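Local coordinates for protein catalase-3 (Neurospora crassa, PDB 4AJ9) that uses heme to break hydrogen peroxide down into oxygen and water, and so probably protects the fungal cell from peroxide damage, at residues L297-A302 and V515-S520; Q444-F449 and Y510-V515. One frame throughout, in Å; residues are numbered along the deposited sequence.

Interaction 1 of 2, residues L297-A302 and V515-S520; sequences LPEEFA and VTRGVS
R517, E299 and E300 carry most of this contact, with T516 bonded to E300. E300 bends at chi2 (81°), which brings CD close to 515-520; both carboxylate oxygens then accept bonds through their syn lone pairs. OE1 of E300 takes a short hydrogen bond of 2.6 Å from OG1 of T516, and OE2 of E300 accepts the backbone N of R517 at 2.9 Å. A carboxylate suits this place because its paired oxygens can receive a hydroxyl and the next amide together. R517 sends an extended chain across E299 at about a right angle; CB of E299 packs 3.7 Å from NE of R517. The salt bridge is loose, 3.5 Å from OE1 of E299 to NE of R517, with the two charged planes 84° apart, and water 1 adds a second link, from OE1 of E299 to NH2 of R517. Water 2 ties N of E299 to OG1 of T516 and O of R517. G518 follows with a positive phi of 85°, which favours glycine. The whole is a polar, water-bridged contact between two loops, joining the turn ahead of strand 305-314 of the catalase barrel to the linker leading to the C-terminal domain of large-subunit catalases.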
ATOM      1  N   LEU C 297       8.935 -38.890 -13.736  1.00  5.38           N
ATOM      2  CA  LEU C 297       8.800 -40.340 -13.672  1.00 12.57           C
ATOM      3  C   LEU C 297       8.470 -40.902 -15.051  1.00  8.47           C
ATOM      4  O   LEU C 297       7.378 -40.668 -15.568  1.00 10.27           O
ATOM      5  CB  LEU C 297       7.704 -40.719 -12.673  1.00 10.68           C
ATOM      6  CG  LEU C 297       7.460 -42.211 -12.424  1.00  9.90           C
ATOM      7  CD1 LEU C 297       8.690 -42.862 -11.846  1.00  6.29           C
ATOM      8  CD2 LEU C 297       6.277 -42.394 -11.488  1.00 11.01           C
ATOM      9  N   PRO C 298       9.414 -41.643 -15.658  1.00 10.77           N
ATOM     10  CA  PRO C 298       9.145 -42.231 -16.974  1.00 11.03           C
ATOM     11  C   PRO C 298       7.813 -42.972 -16.988  1.00  9.60           C
ATOM     12  O   PRO C 298       7.501 -43.690 -16.040  1.00 14.98           O
ATOM     13  CB  PRO C 298      10.311 -43.199 -17.154  1.00 10.93           C
ATOM     14  CG  PRO C 298      11.432 -42.527 -16.432  1.00 15.60           C
ATOM     15  CD  PRO C 298      10.806 -41.874 -15.225  1.00 10.76           C
ATOM     16  N   GLU C 299       7.024 -42.785 -18.042  1.00  8.86           N
ATOM     17  CA  GLU C 299       5.709 -43.403 -18.120  1.00 12.44           C
ATOM     18  C   GLU C 299       5.784 -44.919 -18.237  1.00 12.39           C
ATOM     19  O   GLU C 299       4.797 -45.610 -18.007  1.00 14.31           O
ATOM     20  CB  GLU C 299       4.911 -42.818 -19.285  1.00 14.69           C
ATOM     21  CG  GLU C 299       4.399 -41.416 -18.976  1.00  8.67           C
ATOM     22  CD  GLU C 299       3.691 -40.783 -20.133  1.00 14.34           C
ATOM     23  OE1 GLU C 299       2.920 -41.492 -20.816  1.00 18.35           O
ATOM     24  OE2 GLU C 299       3.914 -39.572 -20.354  1.00 15.92           O
ATOM     25  N   GLU C 300       6.959 -45.426 -18.589  1.00 13.10           N
ATOM     26  CA  GLU C 300       7.168 -46.866 -18.670  1.00 14.20           C
ATOM     27  C   GLU C 300       7.054 -47.489 -17.288  1.00 14.31           C
ATOM     28  O   GLU C 300       6.683 -48.652 -17.158  1.00 14.00           O
ATOM     29  CB  GLU C 300       8.544 -47.192 -19.271  1.00 12.30           C
ATOM     30  CG  GLU C 300       8.665 -46.933 -20.765  1.00  9.89           C
ATOM     31  CD  GLU C 300       8.924 -45.472 -21.102  1.00 14.03           C
ATOM     32  OE1 GLU C 300       9.373 -44.719 -20.217  1.00 13.24           O
ATOM     33  OE2 GLU C 300       8.679 -45.079 -22.262  1.00 10.49           O
ATOM     34  N   PHE C 301       7.391 -46.711 -16.261  1.00 10.43           N
ATOM     35  CA  PHE C 301       7.364 -47.194 -14.878  1.00  9.21           C
ATOM     36  C   PHE C 301       5.997 -47.018 -14.231  1.00 11.35           C
ATOM     37  O   PHE C 301       5.594 -47.809 -13.381  1.00 19.32           O
ATOM     38  CB  PHE C 301       8.402 -46.457 -14.024  1.00 12.96           C
ATOM     39  CG  PHE C 301       9.813 -46.565 -14.534  1.00 17.81           C
ATOM     40  CD1 PHE C 301      10.216 -47.653 -15.287  1.00 24.95           C
ATOM     41  CD2 PHE C 301      10.739 -45.574 -14.249  1.00 15.01           C
ATOM     42  CE1 PHE C 301      11.515 -47.743 -15.752  1.00 22.07           C
ATOM     43  CE2 PHE C 301      12.045 -45.663 -14.706  1.00 19.26           C
ATOM     44  CZ  PHE C 301      12.431 -46.746 -15.458  1.00 20.59           C
ATOM     45  N   ALA C 302       5.298 -45.955 -14.613  1.00 10.75           N
ATOM     46  CA  ALA C 302       3.989 -45.645 -14.044  1.00 12.25           C
ATOM     47  C   ALA C 302       3.192 -44.898 -15.096  1.00 10.80           C
ATOM     48  O   ALA C 302       3.438 -43.711 -15.346  1.00 11.65           O
ATOM     49  CB  ALA C 302       4.138 -44.804 -12.787  1.00 11.62           C
ATOM     50  N   VAL C 515      15.641 -44.298 -23.492  1.00 11.73           N
ATOM     51  CA  VAL C 515      14.649 -43.417 -24.089  1.00 11.55           C
ATOM     52  C   VAL C 515      13.340 -43.588 -23.333  1.00 21.30           C
ATOM     53  O   VAL C 515      13.111 -44.621 -22.710  1.00 14.38           O
ATOM     54  CB  VAL C 515      14.404 -43.771 -25.556  1.00 13.00           C
ATOM     55  CG1 VAL C 515      15.679 -43.586 -26.373  1.00 15.95           C
ATOM     56  CG2 VAL C 515      13.903 -45.198 -25.666  1.00 16.56           C
ATOM     57  N   THR C 516      12.484 -42.577 -23.386  1.00 21.32           N
ATOM     58  CA  THR C 516      11.172 -42.665 -22.749  1.00 13.78           C
ATOM     59  C   THR C 516      10.127 -41.998 -23.633  1.00 11.63           C
ATOM     60  O   THR C 516      10.443 -41.095 -24.397  1.00  9.10           O
ATOM     61  CB  THR C 516      11.171 -42.026 -21.346  1.00 14.13           C
ATOM     62  OG1 THR C 516       9.903 -42.253 -20.724  1.00 11.14           O
ATOM     63  CG2 THR C 516      11.450 -40.519 -21.423  1.00  9.09           C
ATOM     64  N   ARG C 517       8.886 -42.454 -23.535  1.00 11.38           N
ATOM     65  CA  ARG C 517       7.820 -41.937 -24.378  1.00 12.55           C
ATOM     66  C   ARG C 517       7.200 -40.681 -23.795  1.00 12.09           C
ATOM     67  O   ARG C 517       7.362 -40.377 -22.612  1.00 13.87           O
ATOM     68  CB  ARG C 517       6.712 -42.980 -24.544  1.00 13.81           C
ATOM     69  CG  ARG C 517       5.910 -43.259 -23.262  1.00 12.88           C
ATOM     70  CD  ARG C 517       4.744 -44.202 -23.559  1.00 19.17           C
ATOM     71  NE  ARG C 517       3.893 -44.466 -22.399  1.00 19.73           N
ATOM     72  CZ  ARG C 517       3.845 -45.629 -21.754  1.00 29.15           C
ATOM     73  NH1 ARG C 517       4.605 -46.642 -22.153  1.00 31.27           N
ATOM     74  NH2 ARG C 517       3.033 -45.786 -20.710  1.00 20.41           N
ATOM     75  N   GLY C 518       6.465 -39.963 -24.629  1.00 12.41           N
ATOM     76  CA  GLY C 518       5.636 -38.881 -24.136  1.00 12.35           C
ATOM     77  C   GLY C 518       6.318 -37.538 -23.954  1.00 19.11           C
ATOM     78  O   GLY C 518       5.711 -36.623 -23.396  1.00 16.71           O
ATOM     79  N   VAL C 519       7.562 -37.394 -24.412  1.00  9.50           N
ATOM     80  CA  VAL C 519       8.244 -36.113 -24.237  1.00  6.82           C
ATOM     81  C   VAL C 519       8.494 -35.385 -25.558  1.00 13.47           C
ATOM     82  O   VAL C 519       8.819 -34.187 -25.575  1.00 12.78           O
ATOM     83  CB  VAL C 519       9.555 -36.253 -23.406  1.00  9.18           C
ATOM     84  CG1 VAL C 519       9.246 -36.823 -22.015  1.00 10.27           C
ATOM     85  CG2 VAL C 519      10.546 -37.123 -24.122  1.00 13.60           C
ATOM     86  N   SER C 520       8.329 -36.105 -26.664  1.00 15.26           N
ATOM     87  CA  SER C 520       8.503 -35.523 -27.996  1.00 14.92           C
ATOM     88  C   SER C 520       7.260 -34.757 -28.470  1.00  9.61           C
ATOM     89  O   SER C 520       6.130 -35.120 -28.146  1.00 18.79           O
ATOM     90  CB  SER C 520       8.871 -36.610 -29.014  1.00 15.23           C
ATOM     91  OG  SER C 520       8.760 -36.136 -30.350  1.00 17.04           O
TER
HETATM   92  O   HOH W   1       1.319 -43.622 -19.919  1.00 11.70           O
HETATM   93  O   HOH W   2       7.871 -40.950 -19.993  1.00 12.45           O
HETATM   94  O   HOH W   3       3.780 -37.023 -21.337  1.00 30.99           O

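Interaction 2 of 2, residues Q444-F449 and Y510-V515; sequences QPRLFF and YYHNNV
R446 reaches out from helix 443-450 across H512, the two side chains sliding past each other in opposite directions. Its CB lies 3.7 Å from NE2 of H512. CG, anti to the backbone N (chi1 -180°), sits over one face of the imidazole in a CH-pi contact, 3.9 Å from the ring centroid. CD then passes the carbonyl O of H512, which lies over one face of the guanidinium. NE of R446 is 3.2 Å from that oxygen, but the angle is too poor for a hydrogen bond; NE gives its proton to OD1 of N450 instead. NH1 of R446 packs 3.6 Å from CD1 of Y511 and bonds to the carbonyl of I487, while NH2 reaches OD1 of N513 through water 4. A long arginine suits this place: its first two methylenes pack on the ring while its tip still meets several acceptors. The imidazole is fixed at two corners, ND1 of H512 accepting N of N514 at 2.9 Å and NE2 bonding to O of T443. Beside it L447, a compact apolar residue, sets CB at the ring edge and CD1 3.5 Å from O of N514. Because NE2 meets a carbonyl while ND1 accepts an amide proton, H512 is probably neutral with its proton on NE2. With no direct hydrogen bond across the segments, the contact rests on packing, carbonyl-to-guanidinium electrostatics and one water bridge.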
ATOM      1  N   GLN C 444      18.867 -37.425 -16.420  1.00  9.37           N
ATOM      2  CA  GLN C 444      17.590 -37.168 -17.071  1.00  7.10           C
ATOM      3  C   GLN C 444      17.635 -36.173 -18.229  1.00  4.88           C
ATOM      4  O   GLN C 444      16.912 -36.339 -19.204  1.00 10.96           O
ATOM      5  CB  GLN C 444      16.481 -36.864 -16.061  1.00  7.80           C
ATOM      6  CG  GLN C 444      16.082 -38.107 -15.310  1.00  9.26           C
ATOM      7  CD  GLN C 444      14.683 -38.035 -14.763  1.00 13.21           C
ATOM      8  OE1 GLN C 444      14.024 -36.986 -14.828  1.00  7.31           O
ATOM      9  NE2 GLN C 444      14.222 -39.139 -14.204  1.00  5.47           N
ATOM     10  N   PRO C 445      18.478 -35.137 -18.131  1.00  6.48           N
ATOM     11  CA  PRO C 445      18.642 -34.335 -19.346  1.00 11.35           C
ATOM     12  C   PRO C 445      19.055 -35.222 -20.514  1.00  9.88           C
ATOM     13  O   PRO C 445      18.523 -35.072 -21.615  1.00  5.41           O
ATOM     14  CB  PRO C 445      19.761 -33.368 -18.973  1.00  4.66           C
ATOM     15  CG  PRO C 445      19.583 -33.165 -17.499  1.00  8.23           C
ATOM     16  CD  PRO C 445      19.147 -34.522 -16.967  1.00  7.21           C
ATOM     17  N   ARG C 446      19.984 -36.144 -20.275  1.00  7.62           N
ATOM     18  CA  ARG C 446      20.348 -37.112 -21.308  1.00 12.21           C
ATOM     19  C   ARG C 446      19.149 -37.957 -21.756  1.00 10.82           C
ATOM     20  O   ARG C 446      18.902 -38.107 -22.948  1.00 10.52           O
ATOM     21  CB  ARG C 446      21.501 -38.002 -20.846  1.00 13.13           C
ATOM     22  CG  ARG C 446      21.927 -39.031 -21.887  1.00 11.15           C
ATOM     23  CD  ARG C 446      22.333 -38.372 -23.194  1.00  9.08           C
ATOM     24  NE  ARG C 446      22.782 -39.374 -24.158  1.00 10.77           N
ATOM     25  CZ  ARG C 446      24.046 -39.764 -24.294  1.00  9.11           C
ATOM     26  NH1 ARG C 446      24.999 -39.213 -23.549  1.00 10.44           N
ATOM     27  NH2 ARG C 446      24.358 -40.694 -25.195  1.00 17.56           N
ATOM     28  N   LEU C 447      18.396 -38.489 -20.796  1.00 12.15           N
ATOM     29  CA  LEU C 447      17.186 -39.243 -21.107  1.00 10.42           C
ATOM     30  C   LEU C 447      16.250 -38.463 -22.032  1.00  8.57           C
ATOM     31  O   LEU C 447      15.686 -39.015 -22.982  1.00 11.25           O
ATOM     32  CB  LEU C 447      16.451 -39.622 -19.812  1.00  9.83           C
ATOM     33  CG  LEU C 447      15.115 -40.360 -19.933  1.00 11.27           C
ATOM     34  CD1 LEU C 447      15.297 -41.745 -20.552  1.00 10.69           C
ATOM     35  CD2 LEU C 447      14.422 -40.476 -18.572  1.00 12.44           C
ATOM     36  N   PHE C 448      16.071 -37.178 -21.739  1.00  8.11           N
ATOM     37  CA  PHE C 448      15.156 -36.352 -22.511  1.00 11.38           C
ATOM     38  C   PHE C 448      15.673 -36.143 -23.934  1.00  6.12           C
ATOM     39  O   PHE C 448      14.950 -36.353 -24.909  1.00  9.05           O
ATOM     40  CB  PHE C 448      14.932 -35.012 -21.804  1.00  5.94           C
ATOM     41  CG  PHE C 448      14.192 -34.010 -22.629  1.00  7.69           C
ATOM     42  CD1 PHE C 448      12.818 -34.116 -22.805  1.00  8.91           C
ATOM     43  CD2 PHE C 448      14.868 -32.941 -23.210  1.00 11.73           C
ATOM     44  CE1 PHE C 448      12.128 -33.187 -23.562  1.00  7.53           C
ATOM     45  CE2 PHE C 448      14.189 -32.005 -23.966  1.00  6.99           C
ATOM     46  CZ  PHE C 448      12.821 -32.126 -24.149  1.00  7.81           C
ATOM     47  N   PHE C 449      16.935 -35.756 -24.048  1.00  8.75           N
ATOM     48  CA  PHE C 449      17.541 -35.560 -25.356  1.00  9.05           C
ATOM     49  C   PHE C 449      17.480 -36.844 -26.209  1.00 11.67           C
ATOM     50  O   PHE C 449      17.139 -36.796 -27.397  1.00 12.41           O
ATOM     51  CB  PHE C 449      18.977 -35.059 -25.209  1.00 11.50           C
ATOM     52  CG  PHE C 449      19.631 -34.732 -26.519  1.00 10.95           C
ATOM     53  CD1 PHE C 449      19.442 -33.502 -27.113  1.00 13.98           C
ATOM     54  CD2 PHE C 449      20.428 -35.669 -27.163  1.00 13.12           C
ATOM     55  CE1 PHE C 449      20.041 -33.201 -28.335  1.00 14.15           C
ATOM     56  CE2 PHE C 449      21.028 -35.375 -28.380  1.00  9.90           C
ATOM     57  CZ  PHE C 449      20.835 -34.142 -28.965  1.00 14.03           C
ATOM     58  N   TYR C 510      27.742 -40.019 -16.704  1.00 10.80           N
ATOM     59  CA  TYR C 510      26.288 -40.022 -16.761  1.00 13.93           C
ATOM     60  C   TYR C 510      25.703 -40.425 -18.124  1.00 10.08           C
ATOM     61  O   TYR C 510      24.496 -40.498 -18.271  1.00 13.50           O
ATOM     62  CB  TYR C 510      25.738 -38.661 -16.291  1.00  8.79           C
ATOM     63  CG  TYR C 510      26.118 -38.304 -14.861  1.00  9.82           C
ATOM     64  CD1 TYR C 510      25.317 -38.685 -13.793  1.00 11.99           C
ATOM     65  CD2 TYR C 510      27.267 -37.581 -14.588  1.00  9.52           C
ATOM     66  CE1 TYR C 510      25.651 -38.365 -12.495  1.00 11.57           C
ATOM     67  CE2 TYR C 510      27.622 -37.263 -13.286  1.00  9.51           C
ATOM     68  CZ  TYR C 510      26.807 -37.660 -12.244  1.00 12.45           C
ATOM     69  OH  TYR C 510      27.137 -37.341 -10.945  1.00 18.58           O
ATOM     70  N   TYR C 511      26.549 -40.701 -19.116  1.00  9.64           N
ATOM     71  CA  TYR C 511      26.042 -41.042 -20.448  1.00 13.18           C
ATOM     72  C   TYR C 511      25.218 -42.332 -20.403  1.00  9.23           C
ATOM     73  O   TYR C 511      25.518 -43.239 -19.641  1.00 10.50           O
ATOM     74  CB  TYR C 511      27.176 -41.239 -21.460  1.00 14.02           C
ATOM     75  CG  TYR C 511      28.076 -40.051 -21.721  1.00 14.71           C
ATOM     76  CD1 TYR C 511      27.765 -38.774 -21.249  1.00 12.85           C
ATOM     77  CD2 TYR C 511      29.243 -40.208 -22.457  1.00 14.24           C
ATOM     78  CE1 TYR C 511      28.611 -37.700 -21.494  1.00 13.08           C
ATOM     79  CE2 TYR C 511      30.084 -39.143 -22.710  1.00 10.39           C
ATOM     80  CZ  TYR C 511      29.771 -37.894 -22.228  1.00 12.36           C
ATOM     81  OH  TYR C 511      30.636 -36.848 -22.490  1.00 11.67           O
ATOM     82  N   HIS C 512      24.182 -42.408 -21.227  1.00  9.77           N
ATOM     83  CA  HIS C 512      23.385 -43.623 -21.341  1.00 11.96           C
ATOM     84  C   HIS C 512      22.550 -43.487 -22.597  1.00 17.13           C
ATOM     85  O   HIS C 512      22.494 -42.404 -23.184  1.00 11.99           O
ATOM     86  CB  HIS C 512      22.492 -43.809 -20.111  1.00 14.51           C
ATOM     87  CG  HIS C 512      21.378 -42.809 -20.011  1.00 14.80           C
ATOM     88  ND1 HIS C 512      20.169 -42.976 -20.654  1.00 13.05           N
ATOM     89  CD2 HIS C 512      21.287 -41.635 -19.340  1.00 14.50           C
ATOM     90  CE1 HIS C 512      19.382 -41.947 -20.384  1.00 14.63           C
ATOM     91  NE2 HIS C 512      20.037 -41.119 -19.588  1.00 12.80           N
ATOM     92  N   ASN C 513      21.903 -44.576 -23.009  1.00  9.88           N
ATOM     93  CA  ASN C 513      21.117 -44.592 -24.245  1.00  9.96           C
ATOM     94  C   ASN C 513      19.627 -44.805 -24.015  1.00 16.70           C
ATOM     95  O   ASN C 513      18.889 -45.113 -24.948  1.00 12.20           O
ATOM     96  CB  ASN C 513      21.623 -45.700 -25.168  1.00 19.94           C
ATOM     97  CG  ASN C 513      23.112 -45.620 -25.390  1.00 32.43           C
ATOM     98  OD1 ASN C 513      23.646 -44.546 -25.661  1.00 24.65           O
ATOM     99  ND2 ASN C 513      23.797 -46.748 -25.247  1.00 27.86           N
ATOM    100  N   ASN C 514      19.182 -44.659 -22.775  1.00  9.12           N
ATOM    101  CA  ASN C 514      17.769 -44.884 -22.476  1.00 14.80           C
ATOM    102  C   ASN C 514      16.837 -43.854 -23.126  1.00 18.62           C
ATOM    103  O   ASN C 514      17.197 -42.692 -23.312  1.00 10.21           O
ATOM    104  CB  ASN C 514      17.553 -44.963 -20.962  1.00 11.53           C
ATOM    105  CG  ASN C 514      18.158 -46.222 -20.360  1.00 24.94           C
ATOM    106  OD1 ASN C 514      17.923 -47.324 -20.851  1.00 29.37           O
ATOM    107  ND2 ASN C 514      18.952 -46.063 -19.309  1.00 21.35           N
ATOM    108  N   VAL C 515      15.641 -44.298 -23.492  1.00 11.73           N
ATOM    109  CA  VAL C 515      14.649 -43.417 -24.089  1.00 11.55           C
ATOM    110  C   VAL C 515      13.340 -43.588 -23.333  1.00 21.30           C
ATOM    111  O   VAL C 515      13.111 -44.621 -22.710  1.00 14.38           O
ATOM    112  CB  VAL C 515      14.404 -43.771 -25.556  1.00 13.00           C
ATOM    113  CG1 VAL C 515      15.679 -43.586 -26.373  1.00 15.95           C
ATOM    114  CG2 VAL C 515      13.903 -45.198 -25.666  1.00 16.56           C
TER
HETATM  115  O   HOH W   4      22.374 -42.258 -26.757  1.00 18.22           O

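How the interactions relate
Interactions 1 and 2 use neighbouring parts of one linker, between helix 489-499 and strand 533-537, and share V515. Their centres are 12 Å apart. Residues 510-515 run against helix 443-450; the linker then turns, as residues 515-520, to the loop 297-302 of the catalase domain. L447 joins the two: its CG lies 4.0 Å from CG2 of T516 and its CD2 4.2 Å from CG of P298. CB of V519 also touches CD1 of F448, at 3.9 Å. Interaction 1 is held by hydrogen bonds, a long salt bridge and waters, interaction 2 mainly by packing. Both lie away from the heme pocket and the predicted active-site residues. Bound pentaethylene glycol, probably from crystallisation, lies about 4 Å from each of the E300 and L447 side chains.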